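Local coordinates for protein adenine Deaminase (Enterococcus faecalis, PDB 2ICS) that deacetylates acetyl-(R)-mandelate, though with very low efficiency in vitro, as a two-zinc TIM-barrel hydrolase of the amidohydrolase type, here crystallised with adenine, at residues I57-H62 with S268-Y274. Numbering follows the deposited sequence.
With ZN (zinc ion), chain B.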
# COMPACT_ATOMS: atom_id res chain seq x y z
N ILE A 57 6.54 -2.33 -0.71
CA ILE A 57 5.68 -1.87 0.39
C ILE A 57 4.22 -1.80 -0.05
O ILE A 57 3.89 -1.13 -1.04
CB ILE A 57 6.11 -0.45 0.87
CG1 ILE A 57 7.57 -0.45 1.31
CG2 ILE A 57 5.22 -0.00 2.02
CD1 ILE A 57 8.14 0.96 1.57
N ASP A 58 3.35 -2.48 0.69
CA ASP A 58 1.91 -2.49 0.41
C ASP A 58 1.25 -1.59 1.45
O ASP A 58 1.04 -2.03 2.57
CB ASP A 58 1.37 -3.91 0.54
CG ASP A 58 0.01 -4.07 -0.11
OD1 ASP A 58 -0.71 -3.06 -0.28
OD2 ASP A 58 -0.35 -5.23 -0.44
N ASP A 59 0.92 -0.35 1.09
CA ASP A 59 0.34 0.56 2.08
C ASP A 59 -1.16 0.46 2.34
O ASP A 59 -1.75 1.37 2.92
CB ASP A 59 0.73 2.02 1.77
CG ASP A 59 0.05 2.58 0.53
OD1 ASP A 59 -0.93 1.97 0.05
OD2 ASP A 59 0.50 3.64 0.05
N HIS A 60 -1.80 -0.61 1.89
CA HIS A 60 -3.21 -0.79 2.19
C HIS A 60 -3.42 -2.28 2.37
O HIS A 60 -3.60 -3.03 1.41
CB HIS A 60 -4.14 -0.23 1.11
CG HIS A 60 -5.58 -0.25 1.52
ND1 HIS A 60 -6.53 0.64 1.07
CD2 HIS A 60 -6.25 -1.11 2.34
CE1 HIS A 60 -7.71 0.31 1.62
NE2 HIS A 60 -7.60 -0.74 2.40
N VAL A 61 -3.42 -2.69 3.63
CA VAL A 61 -3.55 -4.09 3.99
C VAL A 61 -4.43 -4.29 5.23
O VAL A 61 -4.75 -3.34 5.94
CB VAL A 61 -2.12 -4.64 4.27
CG1 VAL A 61 -2.16 -5.78 5.25
CG2 VAL A 61 -1.47 -5.04 2.96
N HIS A 62 -4.84 -5.53 5.46
CA HIS A 62 -5.63 -5.89 6.63
C HIS A 62 -5.03 -7.18 7.17
O HIS A 62 -5.30 -8.28 6.66
CB HIS A 62 -7.09 -6.06 6.24
CG HIS A 62 -7.75 -4.76 5.88
ND1 HIS A 62 -8.00 -3.75 6.79
CD2 HIS A 62 -8.12 -4.27 4.67
CE1 HIS A 62 -8.49 -2.70 6.11
NE2 HIS A 62 -8.59 -2.96 4.83
N SER A 268 0.43 5.42 -5.98
CA SER A 268 0.88 4.20 -5.32
C SER A 268 -0.06 3.04 -5.59
O SER A 268 -1.27 3.21 -5.75
CB SER A 268 1.01 4.43 -3.80
OG SER A 268 -0.18 4.97 -3.25
N ILE A 269 0.53 1.85 -5.65
CA ILE A 269 -0.19 0.62 -5.91
C ILE A 269 -0.28 -0.20 -4.63
O ILE A 269 0.74 -0.49 -4.00
CB ILE A 269 0.52 -0.18 -7.03
CG1 ILE A 269 0.47 0.61 -8.33
CG2 ILE A 269 -0.12 -1.55 -7.21
CD1 ILE A 269 1.30 0.01 -9.43
N SER A 270 -1.50 -0.56 -4.25
CA SER A 270 -1.74 -1.35 -3.05
C SER A 270 -2.84 -2.38 -3.34
O SER A 270 -3.58 -2.26 -4.32
CB SER A 270 -2.14 -0.46 -1.87
OG SER A 270 -3.28 0.31 -2.19
N THR A 271 -2.97 -3.35 -2.44
CA THR A 271 -3.91 -4.45 -2.63
C THR A 271 -5.25 -4.47 -1.89
O THR A 271 -6.21 -5.04 -2.41
CB THR A 271 -3.24 -5.77 -2.25
OG1 THR A 271 -2.88 -5.71 -0.86
CG2 THR A 271 -1.99 -6.01 -3.09
N ASP A 272 -5.30 -3.85 -0.71
CA ASP A 272 -6.50 -3.90 0.13
C ASP A 272 -6.81 -5.39 0.26
O ASP A 272 -7.95 -5.83 0.15
CB ASP A 272 -7.69 -3.18 -0.46
CG ASP A 272 -8.93 -3.31 0.43
OD1 ASP A 272 -8.75 -3.45 1.65
OD2 ASP A 272 -10.06 -3.26 -0.08
N ILE A 273 -5.76 -6.15 0.50
CA ILE A 273 -5.83 -7.60 0.63
C ILE A 273 -6.18 -8.09 2.03
O ILE A 273 -5.86 -7.44 3.04
CB ILE A 273 -4.46 -8.21 0.23
CG1 ILE A 273 -4.56 -9.72 0.09
CG2 ILE A 273 -3.41 -7.85 1.29
CD1 ILE A 273 -3.27 -10.34 -0.45
N TYR A 274 -6.86 -9.22 2.08
CA TYR A 274 -7.20 -9.88 3.34
C TYR A 274 -7.40 -11.33 2.91
O TYR A 274 -7.55 -11.60 1.72
CB TYR A 274 -8.43 -9.25 4.02
CG TYR A 274 -9.79 -9.57 3.47
CD1 TYR A 274 -10.65 -10.43 4.16
CD2 TYR A 274 -10.25 -8.97 2.30
CE1 TYR A 274 -11.94 -10.67 3.70
CE2 TYR A 274 -11.54 -9.21 1.83
CZ TYR A 274 -12.37 -10.06 2.54
OH TYR A 274 -13.65 -10.29 2.08
ZN ZN B . -9.26 -1.97 3.23
O HOH W 1 1.97 0.35 -1.55
O HOH W 2 -10.54 -1.59 1.73
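His60, His62 and Asp272 converge on one zinc ion, which joins the two segments at the C-terminal end of the barrel strands, where this superfamily keeps its metals. The His60 ring and the Asp272 side chain run side by side in the same direction: Asp272 CB lies over one ring face, 3.8 Å from the centroid of the His60 ring, a CH-pi contact, while Asp272 OD1 and His60 NE2 both bind the metal at 2.2 Å. The His62 ring is turned differently, with its plane 72° from the carboxylate and Asp272 OD1 at its edge; His62 NE2 binds the zinc ion at 2.0 Å. A metal-bound water and the carbamate of carboxylated Lys154, which also binds the second zinc, complete the site. The His-X-His pair at the end of strand 51-61, the first of the barrel, and an aspartate in the place of the one that ends the eighth barrel strand are characteristic of amidohydrolases.

Behind the metal, Asp58 grips Thr271 with both carboxylate oxygens. Asp58 CG is anti to the backbone N (chi1 -164°), which carries the carboxylate across to Thr271, where OD2 accepts from Thr271 OG1 at 2.6 Å and OD1 from Thr271 N at 3.1 Å, both on their syn sides. Asp272 N donates to His60 O at 2.8 Å, tying the backbones of two ligands together. A water molecule donates to Ile57 O and Ile269 O and accepts from Asp59 N.

Second-shell hydroxyls of Thr210 and Thr91 bond ND1 of His60 and His62, respectively. Strand 51-61 lies beside strand 83-89, while the loop 268-274, backed by helix 286-296 at Ile269 and Thr271, leads into helix 275-279.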